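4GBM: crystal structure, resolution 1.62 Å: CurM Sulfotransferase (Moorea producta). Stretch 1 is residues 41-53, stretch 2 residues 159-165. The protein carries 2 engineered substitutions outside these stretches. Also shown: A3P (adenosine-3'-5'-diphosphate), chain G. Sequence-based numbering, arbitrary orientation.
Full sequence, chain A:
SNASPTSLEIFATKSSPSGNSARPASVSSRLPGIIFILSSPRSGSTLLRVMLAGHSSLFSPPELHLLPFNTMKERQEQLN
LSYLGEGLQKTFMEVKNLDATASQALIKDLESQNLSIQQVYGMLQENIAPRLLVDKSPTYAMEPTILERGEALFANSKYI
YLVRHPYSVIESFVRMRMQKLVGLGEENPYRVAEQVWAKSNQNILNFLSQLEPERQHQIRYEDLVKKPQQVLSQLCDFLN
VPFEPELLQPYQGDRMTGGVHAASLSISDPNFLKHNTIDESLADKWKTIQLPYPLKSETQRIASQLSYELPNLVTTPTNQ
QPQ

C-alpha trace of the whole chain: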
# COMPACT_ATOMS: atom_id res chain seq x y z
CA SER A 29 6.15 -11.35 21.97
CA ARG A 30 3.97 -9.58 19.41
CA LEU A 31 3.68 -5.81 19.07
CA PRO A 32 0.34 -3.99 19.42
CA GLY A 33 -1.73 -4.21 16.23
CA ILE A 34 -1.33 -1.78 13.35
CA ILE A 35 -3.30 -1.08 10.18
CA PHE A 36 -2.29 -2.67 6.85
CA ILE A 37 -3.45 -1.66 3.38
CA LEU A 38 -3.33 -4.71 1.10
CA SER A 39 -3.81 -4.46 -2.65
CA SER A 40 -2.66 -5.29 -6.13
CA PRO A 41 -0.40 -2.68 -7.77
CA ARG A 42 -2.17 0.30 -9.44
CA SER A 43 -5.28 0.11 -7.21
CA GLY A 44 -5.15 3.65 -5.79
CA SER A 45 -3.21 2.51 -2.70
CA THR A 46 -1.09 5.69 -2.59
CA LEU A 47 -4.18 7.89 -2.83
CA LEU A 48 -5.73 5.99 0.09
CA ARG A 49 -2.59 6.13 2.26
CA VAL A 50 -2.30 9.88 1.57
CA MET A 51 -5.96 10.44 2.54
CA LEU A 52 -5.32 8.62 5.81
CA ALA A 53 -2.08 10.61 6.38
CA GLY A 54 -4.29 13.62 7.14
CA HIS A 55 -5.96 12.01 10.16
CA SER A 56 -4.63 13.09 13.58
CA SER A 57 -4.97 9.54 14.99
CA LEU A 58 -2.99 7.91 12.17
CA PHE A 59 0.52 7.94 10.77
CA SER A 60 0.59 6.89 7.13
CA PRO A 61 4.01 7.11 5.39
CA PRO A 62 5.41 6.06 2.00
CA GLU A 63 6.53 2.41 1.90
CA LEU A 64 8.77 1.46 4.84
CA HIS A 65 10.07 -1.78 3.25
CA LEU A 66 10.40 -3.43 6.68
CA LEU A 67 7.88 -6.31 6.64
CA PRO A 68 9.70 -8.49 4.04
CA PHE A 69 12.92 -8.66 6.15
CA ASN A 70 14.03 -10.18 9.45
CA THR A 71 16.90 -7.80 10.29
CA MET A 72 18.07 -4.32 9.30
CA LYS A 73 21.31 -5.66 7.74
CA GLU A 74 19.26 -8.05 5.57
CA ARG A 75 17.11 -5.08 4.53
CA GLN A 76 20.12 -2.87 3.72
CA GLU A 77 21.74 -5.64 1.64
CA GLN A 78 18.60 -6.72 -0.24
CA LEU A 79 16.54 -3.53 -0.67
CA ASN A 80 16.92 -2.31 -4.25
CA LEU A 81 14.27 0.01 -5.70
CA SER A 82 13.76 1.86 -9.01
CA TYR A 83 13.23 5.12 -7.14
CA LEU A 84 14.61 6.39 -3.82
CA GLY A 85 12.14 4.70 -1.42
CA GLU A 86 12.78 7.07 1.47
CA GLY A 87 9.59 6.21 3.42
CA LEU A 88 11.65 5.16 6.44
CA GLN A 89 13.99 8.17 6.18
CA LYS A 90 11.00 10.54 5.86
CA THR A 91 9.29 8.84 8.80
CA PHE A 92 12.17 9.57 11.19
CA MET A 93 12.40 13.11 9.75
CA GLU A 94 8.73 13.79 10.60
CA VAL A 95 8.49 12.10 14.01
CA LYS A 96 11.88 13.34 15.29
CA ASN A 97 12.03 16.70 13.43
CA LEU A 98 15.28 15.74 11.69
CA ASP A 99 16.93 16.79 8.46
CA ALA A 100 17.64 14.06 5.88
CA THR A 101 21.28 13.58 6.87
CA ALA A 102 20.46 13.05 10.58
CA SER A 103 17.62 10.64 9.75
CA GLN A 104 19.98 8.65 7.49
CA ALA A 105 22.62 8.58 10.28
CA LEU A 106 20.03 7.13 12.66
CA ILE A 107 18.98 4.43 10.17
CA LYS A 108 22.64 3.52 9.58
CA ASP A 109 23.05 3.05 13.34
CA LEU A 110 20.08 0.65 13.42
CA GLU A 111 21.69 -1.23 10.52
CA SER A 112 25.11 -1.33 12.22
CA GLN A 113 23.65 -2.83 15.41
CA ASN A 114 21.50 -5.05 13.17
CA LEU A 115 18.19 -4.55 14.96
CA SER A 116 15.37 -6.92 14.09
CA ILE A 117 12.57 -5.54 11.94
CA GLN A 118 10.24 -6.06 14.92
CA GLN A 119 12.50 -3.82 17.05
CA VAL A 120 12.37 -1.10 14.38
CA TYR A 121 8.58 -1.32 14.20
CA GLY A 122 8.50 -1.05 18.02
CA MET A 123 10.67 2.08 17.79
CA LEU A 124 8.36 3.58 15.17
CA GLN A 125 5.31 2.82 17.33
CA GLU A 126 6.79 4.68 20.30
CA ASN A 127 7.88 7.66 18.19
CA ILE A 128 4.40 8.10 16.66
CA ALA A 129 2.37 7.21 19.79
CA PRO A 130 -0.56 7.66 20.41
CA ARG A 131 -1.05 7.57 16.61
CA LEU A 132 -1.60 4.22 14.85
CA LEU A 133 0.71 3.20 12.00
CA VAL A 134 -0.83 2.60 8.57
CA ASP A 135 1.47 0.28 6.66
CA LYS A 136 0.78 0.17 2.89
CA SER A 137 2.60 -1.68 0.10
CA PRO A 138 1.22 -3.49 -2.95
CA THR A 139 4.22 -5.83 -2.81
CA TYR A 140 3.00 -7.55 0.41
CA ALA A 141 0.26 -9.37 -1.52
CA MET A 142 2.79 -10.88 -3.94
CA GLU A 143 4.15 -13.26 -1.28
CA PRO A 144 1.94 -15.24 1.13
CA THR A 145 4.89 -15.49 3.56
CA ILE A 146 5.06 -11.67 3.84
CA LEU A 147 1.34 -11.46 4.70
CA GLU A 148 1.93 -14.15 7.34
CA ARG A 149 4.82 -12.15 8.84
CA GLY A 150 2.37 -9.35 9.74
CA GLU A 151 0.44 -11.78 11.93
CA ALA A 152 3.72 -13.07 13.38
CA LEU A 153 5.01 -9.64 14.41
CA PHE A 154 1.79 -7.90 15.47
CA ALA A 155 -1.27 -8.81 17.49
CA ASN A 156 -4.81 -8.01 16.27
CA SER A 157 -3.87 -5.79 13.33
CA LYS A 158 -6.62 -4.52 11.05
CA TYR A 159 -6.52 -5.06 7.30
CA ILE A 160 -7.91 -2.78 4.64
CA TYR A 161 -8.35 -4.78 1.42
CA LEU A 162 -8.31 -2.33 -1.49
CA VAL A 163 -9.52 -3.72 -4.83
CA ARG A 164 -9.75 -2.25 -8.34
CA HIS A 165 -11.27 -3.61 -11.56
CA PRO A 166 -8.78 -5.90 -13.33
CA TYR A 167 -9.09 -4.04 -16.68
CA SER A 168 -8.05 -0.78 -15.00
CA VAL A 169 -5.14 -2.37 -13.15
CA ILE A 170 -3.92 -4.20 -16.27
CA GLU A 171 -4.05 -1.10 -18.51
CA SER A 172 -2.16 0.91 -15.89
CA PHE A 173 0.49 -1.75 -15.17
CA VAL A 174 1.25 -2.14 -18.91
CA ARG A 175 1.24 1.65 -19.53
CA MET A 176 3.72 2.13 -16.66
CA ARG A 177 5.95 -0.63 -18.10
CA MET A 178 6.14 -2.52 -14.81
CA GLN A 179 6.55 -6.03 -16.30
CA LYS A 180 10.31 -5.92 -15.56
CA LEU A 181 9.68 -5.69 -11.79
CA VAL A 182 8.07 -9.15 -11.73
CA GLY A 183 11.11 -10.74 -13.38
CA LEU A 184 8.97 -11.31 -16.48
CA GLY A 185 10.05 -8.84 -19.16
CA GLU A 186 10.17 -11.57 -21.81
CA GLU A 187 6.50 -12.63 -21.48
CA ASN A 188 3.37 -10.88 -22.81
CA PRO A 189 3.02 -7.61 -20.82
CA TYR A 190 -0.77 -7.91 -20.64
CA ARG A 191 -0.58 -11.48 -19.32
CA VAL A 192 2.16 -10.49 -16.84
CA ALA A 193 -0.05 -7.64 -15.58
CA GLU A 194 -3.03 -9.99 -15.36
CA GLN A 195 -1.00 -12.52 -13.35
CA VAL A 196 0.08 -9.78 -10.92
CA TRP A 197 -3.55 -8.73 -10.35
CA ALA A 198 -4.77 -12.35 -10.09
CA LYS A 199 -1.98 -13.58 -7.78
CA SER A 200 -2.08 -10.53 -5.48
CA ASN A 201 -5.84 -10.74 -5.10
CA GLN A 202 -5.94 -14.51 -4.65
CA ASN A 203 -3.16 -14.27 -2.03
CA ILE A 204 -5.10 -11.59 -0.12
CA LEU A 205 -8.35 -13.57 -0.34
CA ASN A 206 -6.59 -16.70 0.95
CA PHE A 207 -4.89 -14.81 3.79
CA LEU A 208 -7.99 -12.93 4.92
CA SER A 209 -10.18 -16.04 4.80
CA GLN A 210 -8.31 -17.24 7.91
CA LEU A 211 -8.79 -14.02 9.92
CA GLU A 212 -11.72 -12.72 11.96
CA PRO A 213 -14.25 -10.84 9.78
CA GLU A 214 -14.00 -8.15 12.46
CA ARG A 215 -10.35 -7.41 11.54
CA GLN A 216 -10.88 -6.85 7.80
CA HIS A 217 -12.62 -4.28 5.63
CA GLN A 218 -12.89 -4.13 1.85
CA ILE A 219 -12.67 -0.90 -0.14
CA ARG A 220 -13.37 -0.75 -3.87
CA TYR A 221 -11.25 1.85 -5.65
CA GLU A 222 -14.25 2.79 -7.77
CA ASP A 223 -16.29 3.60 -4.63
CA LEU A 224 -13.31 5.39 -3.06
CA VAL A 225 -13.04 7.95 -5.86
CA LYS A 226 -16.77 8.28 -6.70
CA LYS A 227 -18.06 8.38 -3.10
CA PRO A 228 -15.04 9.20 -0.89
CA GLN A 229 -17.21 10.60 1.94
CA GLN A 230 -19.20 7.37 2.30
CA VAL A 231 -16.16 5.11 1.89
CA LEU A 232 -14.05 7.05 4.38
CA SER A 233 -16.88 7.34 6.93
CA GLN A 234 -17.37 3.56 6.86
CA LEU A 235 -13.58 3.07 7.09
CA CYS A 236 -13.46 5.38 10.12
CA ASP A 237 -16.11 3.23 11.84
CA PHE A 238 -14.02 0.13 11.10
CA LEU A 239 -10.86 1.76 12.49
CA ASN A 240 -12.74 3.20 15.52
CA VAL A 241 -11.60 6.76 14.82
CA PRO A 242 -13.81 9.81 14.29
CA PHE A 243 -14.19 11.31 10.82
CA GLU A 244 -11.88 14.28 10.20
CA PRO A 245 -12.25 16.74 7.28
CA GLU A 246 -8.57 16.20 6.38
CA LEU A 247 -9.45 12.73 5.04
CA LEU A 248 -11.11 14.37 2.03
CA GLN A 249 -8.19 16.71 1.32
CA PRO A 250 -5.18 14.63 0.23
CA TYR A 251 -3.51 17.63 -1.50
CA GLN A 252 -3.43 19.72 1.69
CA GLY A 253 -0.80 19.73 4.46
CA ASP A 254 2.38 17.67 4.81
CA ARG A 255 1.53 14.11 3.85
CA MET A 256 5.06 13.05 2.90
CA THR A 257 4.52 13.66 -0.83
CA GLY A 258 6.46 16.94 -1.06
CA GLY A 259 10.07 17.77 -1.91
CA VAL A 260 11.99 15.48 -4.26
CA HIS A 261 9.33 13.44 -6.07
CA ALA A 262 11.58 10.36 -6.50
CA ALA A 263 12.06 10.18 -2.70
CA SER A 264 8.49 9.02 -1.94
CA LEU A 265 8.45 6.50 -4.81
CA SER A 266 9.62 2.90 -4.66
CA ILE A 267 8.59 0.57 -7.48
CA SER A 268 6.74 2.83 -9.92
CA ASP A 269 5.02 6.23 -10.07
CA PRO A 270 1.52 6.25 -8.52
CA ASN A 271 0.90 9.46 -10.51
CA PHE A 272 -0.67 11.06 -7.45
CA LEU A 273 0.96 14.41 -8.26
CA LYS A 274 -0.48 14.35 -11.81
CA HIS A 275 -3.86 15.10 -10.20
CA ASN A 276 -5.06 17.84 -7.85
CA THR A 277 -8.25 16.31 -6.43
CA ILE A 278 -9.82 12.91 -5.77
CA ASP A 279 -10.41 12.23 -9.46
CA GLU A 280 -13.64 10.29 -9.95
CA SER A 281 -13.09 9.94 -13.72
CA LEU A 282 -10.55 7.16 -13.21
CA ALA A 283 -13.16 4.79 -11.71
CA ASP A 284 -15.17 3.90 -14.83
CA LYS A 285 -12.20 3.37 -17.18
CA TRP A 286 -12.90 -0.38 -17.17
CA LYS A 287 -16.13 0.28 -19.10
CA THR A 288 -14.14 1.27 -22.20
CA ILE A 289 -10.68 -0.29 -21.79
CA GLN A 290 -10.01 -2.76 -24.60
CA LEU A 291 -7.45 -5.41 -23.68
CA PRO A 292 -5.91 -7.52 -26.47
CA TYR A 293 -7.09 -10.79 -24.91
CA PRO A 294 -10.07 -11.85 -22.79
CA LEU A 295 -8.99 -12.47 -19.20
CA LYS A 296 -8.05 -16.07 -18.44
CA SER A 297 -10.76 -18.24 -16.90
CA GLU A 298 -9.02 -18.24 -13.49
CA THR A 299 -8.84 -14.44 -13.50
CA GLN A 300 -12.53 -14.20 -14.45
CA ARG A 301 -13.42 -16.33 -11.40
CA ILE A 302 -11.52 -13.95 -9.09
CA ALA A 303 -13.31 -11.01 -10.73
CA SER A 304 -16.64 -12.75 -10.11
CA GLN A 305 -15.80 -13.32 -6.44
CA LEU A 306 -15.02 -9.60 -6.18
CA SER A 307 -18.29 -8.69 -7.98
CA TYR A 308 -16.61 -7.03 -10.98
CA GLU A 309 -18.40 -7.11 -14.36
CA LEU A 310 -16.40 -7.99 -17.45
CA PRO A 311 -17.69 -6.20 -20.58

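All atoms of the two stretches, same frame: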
# COMPACT_ATOMS: atom_id res chain seq x y z
N PRO A 41 -0.90 -3.94 -7.21
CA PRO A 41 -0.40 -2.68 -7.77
C PRO A 41 -1.48 -1.91 -8.54
O PRO A 41 -2.42 -2.52 -9.06
CB PRO A 41 0.67 -3.17 -8.75
CG PRO A 41 1.24 -4.36 -8.07
CD PRO A 41 0.02 -5.06 -7.50
N ARG A 42 -1.34 -0.59 -8.60
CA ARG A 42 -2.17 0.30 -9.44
C ARG A 42 -3.64 0.39 -9.00
O ARG A 42 -4.52 0.68 -9.82
CB ARG A 42 -2.08 -0.06 -10.95
CG ARG A 42 -0.68 -0.45 -11.46
CD ARG A 42 0.36 0.58 -11.07
NE ARG A 42 0.09 1.92 -11.61
CZ ARG A 42 0.86 2.97 -11.37
NH1 ARG A 42 0.58 4.15 -11.90
NH2 ARG A 42 1.93 2.84 -10.58
N SER A 43 -3.90 0.16 -7.72
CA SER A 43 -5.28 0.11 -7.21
C SER A 43 -5.70 1.35 -6.45
O SER A 43 -6.76 1.35 -5.80
CB SER A 43 -5.47 -1.14 -6.34
OG SER A 43 -5.25 -2.32 -7.10
N GLY A 44 -4.90 2.41 -6.53
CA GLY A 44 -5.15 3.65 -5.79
C GLY A 44 -4.67 3.58 -4.35
O GLY A 44 -5.16 4.32 -3.48
N SER A 45 -3.70 2.70 -4.08
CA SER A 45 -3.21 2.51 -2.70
C SER A 45 -2.52 3.76 -2.15
O SER A 45 -2.69 4.09 -0.98
CB SER A 45 -2.29 1.27 -2.59
OG SER A 45 -1.06 1.47 -3.27
N THR A 46 -1.77 4.47 -3.00
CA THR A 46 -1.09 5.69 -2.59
C THR A 46 -2.11 6.77 -2.25
O THR A 46 -2.01 7.43 -1.21
CB THR A 46 -0.07 6.17 -3.64
OG1 THR A 46 0.87 5.12 -3.90
CG2 THR A 46 0.69 7.41 -3.13
N LEU A 47 -3.09 6.96 -3.13
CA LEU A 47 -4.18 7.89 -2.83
C LEU A 47 -4.79 7.60 -1.46
O LEU A 47 -4.92 8.51 -0.63
CB LEU A 47 -5.26 7.82 -3.91
CG LEU A 47 -6.53 8.63 -3.62
CD1 LEU A 47 -6.26 10.14 -3.62
CD2 LEU A 47 -7.58 8.27 -4.67
N LEU A 48 -5.14 6.34 -1.20
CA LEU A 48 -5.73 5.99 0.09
C LEU A 48 -4.79 6.28 1.26
O LEU A 48 -5.21 6.86 2.27
CB LEU A 48 -6.19 4.53 0.09
CG LEU A 48 -6.83 4.07 1.40
CD1 LEU A 48 -8.08 4.90 1.76
CD2 LEU A 48 -7.18 2.59 1.32
N ARG A 49 -3.52 5.89 1.14
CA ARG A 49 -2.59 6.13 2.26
C ARG A 49 -2.40 7.62 2.51
O ARG A 49 -2.27 8.04 3.66
CB ARG A 49 -1.27 5.36 2.09
CG ARG A 49 -0.17 6.05 1.29
CD ARG A 49 0.76 6.89 2.17
NE ARG A 49 1.73 7.59 1.34
CZ ARG A 49 2.25 8.78 1.62
NH1 ARG A 49 3.10 9.34 0.75
NH2 ARG A 49 1.93 9.43 2.74
N VAL A 50 -2.44 8.42 1.45
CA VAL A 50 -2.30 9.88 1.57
C VAL A 50 -3.55 10.50 2.22
O VAL A 50 -3.43 11.40 3.04
CB VAL A 50 -1.95 10.54 0.21
CG1 VAL A 50 -1.98 12.06 0.32
CG2 VAL A 50 -0.56 10.08 -0.24
N MET A 51 -4.73 10.02 1.85
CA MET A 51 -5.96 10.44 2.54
C MET A 51 -5.84 10.20 4.03
O MET A 51 -6.10 11.09 4.84
CB MET A 51 -7.18 9.71 1.99
CG MET A 51 -7.56 10.13 0.59
SD MET A 51 -8.67 8.91 -0.12
CE MET A 51 -9.39 9.80 -1.46
N LEU A 52 -5.44 8.98 4.40
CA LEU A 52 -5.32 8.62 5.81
C LEU A 52 -4.22 9.40 6.54
O LEU A 52 -4.31 9.59 7.75
CB LEU A 52 -5.10 7.11 5.98
CG LEU A 52 -6.25 6.22 5.49
CD1 LEU A 52 -5.90 4.74 5.61
CD2 LEU A 52 -7.55 6.52 6.24
N ALA A 53 -3.19 9.83 5.81
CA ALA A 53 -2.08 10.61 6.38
C ALA A 53 -2.55 11.91 7.03
O ALA A 53 -1.87 12.46 7.90
CB ALA A 53 -1.01 10.89 5.33
N TYR A 159 -6.88 -5.00 8.71
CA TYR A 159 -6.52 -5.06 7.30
C TYR A 159 -7.55 -4.39 6.43
O TYR A 159 -8.74 -4.74 6.46
CB TYR A 159 -6.37 -6.52 6.88
CG TYR A 159 -5.21 -7.17 7.57
CD1 TYR A 159 -3.94 -7.14 7.00
CD2 TYR A 159 -5.36 -7.81 8.80
CE1 TYR A 159 -2.86 -7.72 7.63
CE2 TYR A 159 -4.28 -8.39 9.44
CZ TYR A 159 -3.04 -8.35 8.85
OH TYR A 159 -1.97 -8.93 9.47
N ILE A 160 -7.09 -3.41 5.66
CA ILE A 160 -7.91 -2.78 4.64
C ILE A 160 -7.56 -3.43 3.31
O ILE A 160 -6.42 -3.33 2.85
CB ILE A 160 -7.63 -1.27 4.55
CG1 ILE A 160 -7.88 -0.58 5.89
CG2 ILE A 160 -8.48 -0.62 3.44
CD1 ILE A 160 -7.29 0.84 5.95
N TYR A 161 -8.54 -4.10 2.69
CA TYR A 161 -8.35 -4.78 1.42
C TYR A 161 -8.89 -3.88 0.33
O TYR A 161 -10.11 -3.73 0.18
CB TYR A 161 -9.05 -6.14 1.45
CG TYR A 161 -9.01 -6.95 0.16
CD1 TYR A 161 -8.00 -6.77 -0.80
CD2 TYR A 161 -9.97 -7.94 -0.07
CE1 TYR A 161 -7.98 -7.54 -1.96
CE2 TYR A 161 -9.95 -8.71 -1.22
CZ TYR A 161 -8.96 -8.51 -2.16
OH TYR A 161 -8.97 -9.27 -3.30
N LEU A 162 -7.97 -3.26 -0.40
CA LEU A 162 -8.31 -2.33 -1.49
C LEU A 162 -8.27 -3.08 -2.82
O LEU A 162 -7.25 -3.69 -3.16
CB LEU A 162 -7.32 -1.16 -1.49
CG LEU A 162 -7.44 -0.13 -2.61
CD1 LEU A 162 -8.79 0.61 -2.59
CD2 LEU A 162 -6.29 0.85 -2.51
N VAL A 163 -9.38 -3.03 -3.55
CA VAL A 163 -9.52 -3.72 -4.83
C VAL A 163 -9.87 -2.73 -5.95
O VAL A 163 -10.53 -1.72 -5.71
CB VAL A 163 -10.57 -4.87 -4.79
CG1 VAL A 163 -10.17 -5.95 -3.82
CG2 VAL A 163 -11.97 -4.35 -4.45
N ARG A 164 -9.40 -3.03 -7.16
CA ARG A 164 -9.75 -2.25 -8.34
C ARG A 164 -10.04 -3.21 -9.50
O ARG A 164 -9.50 -4.31 -9.53
CB ARG A 164 -8.62 -1.27 -8.70
CG ARG A 164 -9.00 -0.31 -9.83
CD ARG A 164 -7.91 0.70 -10.07
NE ARG A 164 -8.36 1.69 -11.05
CZ ARG A 164 -7.57 2.63 -11.56
NH1 ARG A 164 -6.29 2.67 -11.21
NH2 ARG A 164 -8.05 3.51 -12.42
N HIS A 165 -10.89 -2.79 -10.42
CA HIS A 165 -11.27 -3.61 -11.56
C HIS A 165 -10.01 -4.10 -12.29
O HIS A 165 -9.09 -3.31 -12.53
CB HIS A 165 -12.14 -2.80 -12.52
CG HIS A 165 -12.86 -3.64 -13.53
ND1 HIS A 165 -12.23 -4.21 -14.62
CD2 HIS A 165 -14.17 -3.98 -13.62
CE1 HIS A 165 -13.12 -4.89 -15.32
NE2 HIS A 165 -14.30 -4.76 -14.74
P1 A3P G . -2.52 5.47 -13.17
O1P A3P G . -1.51 4.60 -13.88
O2P A3P G . -2.01 6.85 -12.87
O3P A3P G . -3.88 5.42 -13.80
P2 A3P G . -1.14 2.74 -6.64
O4P A3P G . -1.77 1.58 -5.93
O5P A3P G . 0.04 2.42 -7.51
O6P A3P G . -0.92 3.92 -5.74
O5' A3P G . -2.27 3.21 -7.70
C5' A3P G . -1.92 4.16 -8.71
C4' A3P G . -3.21 4.58 -9.37
O4' A3P G . -3.96 5.39 -8.45
C3' A3P G . -2.99 5.50 -10.56
O3' A3P G . -2.68 4.73 -11.73
C2' A3P G . -4.32 6.23 -10.63
O2' A3P G . -5.26 5.50 -11.42
C1' A3P G . -4.82 6.24 -9.18
N9 A3P G . -4.73 7.62 -8.62
C8 A3P G . -3.62 8.29 -8.27
N7 A3P G . -3.92 9.54 -7.82
C5 A3P G . -5.26 9.66 -7.90
C6 A3P G . -6.27 10.71 -7.59
N6 A3P G . -5.87 11.90 -7.09
N1 A3P G . -7.57 10.42 -7.82
C2 A3P G . -7.98 9.22 -8.31
N3 A3P G . -7.12 8.23 -8.61
C4 A3P G . -5.79 8.40 -8.42
O HOH W 1 -6.95 -4.61 -7.38

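Stretch 2 enters as a strand already under way, which continues through Val-163, and then leaves it through Arg-164 and His-165. Facing it is a loop, residues 41-44, followed by the helix that begins at Ser-45. The helix and strand axes approach to 10.4 Å with an angle of 139° between their N-to-C directions, so the two run roughly against each other, and side chains must fill the space between them. The contact buries 375 Å², both sides summed.

Tyr-159 takes no part, its side chain out of reach of stretch 1. Ile-160 points its CA-to-CB bond toward the helix and meets two leucines one helical turn apart: its CG2 lies 4.1 Å from Leu-48 CD2, and its CD1 lies 4.2 Å from Leu-52 CD1. The spacing is that of the helix itself, as the bond from Leu-52 N to Leu-48 O (3.0 Å) confirms. Branched aliphatic side chains suit this place because the contacts are purely apolar.

Tyr-161 follows the strand alternation and directs its CA-to-CB bond away. Leu-162 turns back toward stretch 1 and has the largest covered area of any residue here, 93 Å². With chi1 at t and chi2 at p, its CD2 reaches the start of the helix, 3.4 Å from Ser-43 O, 3.7 Å from Gly-44 C, 3.5 Å from Ser-45 CA and 4.3 Å from Leu-48 CD2. Ser-43 O, which lies against this methyl, is buried and has no polar partner anywhere in the model. Gly-44, at the N-cap position, has a phi of 82°, which favours glycine; an ideal CB would point toward stretch 2, 4.6 Å from Leu-162 CD2.

Val-163 again points away. Arg-164 changes the chemistry from apolar to polar. Arg-164 CA is 5.2 Å from Ser-43 CA, and water 1 bridges the two residues, accepting from Arg-164 N (2.9 Å) and donating to Ser-43 OG (2.9 Å). All four chi angles of Arg-164 are near 180°, an extended chain that carries NH1 to Arg-42 O, 3.0 Å away with an N-H...O angle of 156°. This is the single direct hydrogen bond between the stretches. Arg-164 NH1 also donates to A3P O2' (3.0 Å, 141°), both acceptors lying at the guanidinium edge, near its plane. Arg-42 NH1 in turn donates to A3P O1P (2.9 Å, 168°), so the nucleotide links both arginines.

His-165 ends the stretch out of reach of stretch 1; its side chain caps a backbone N just beyond.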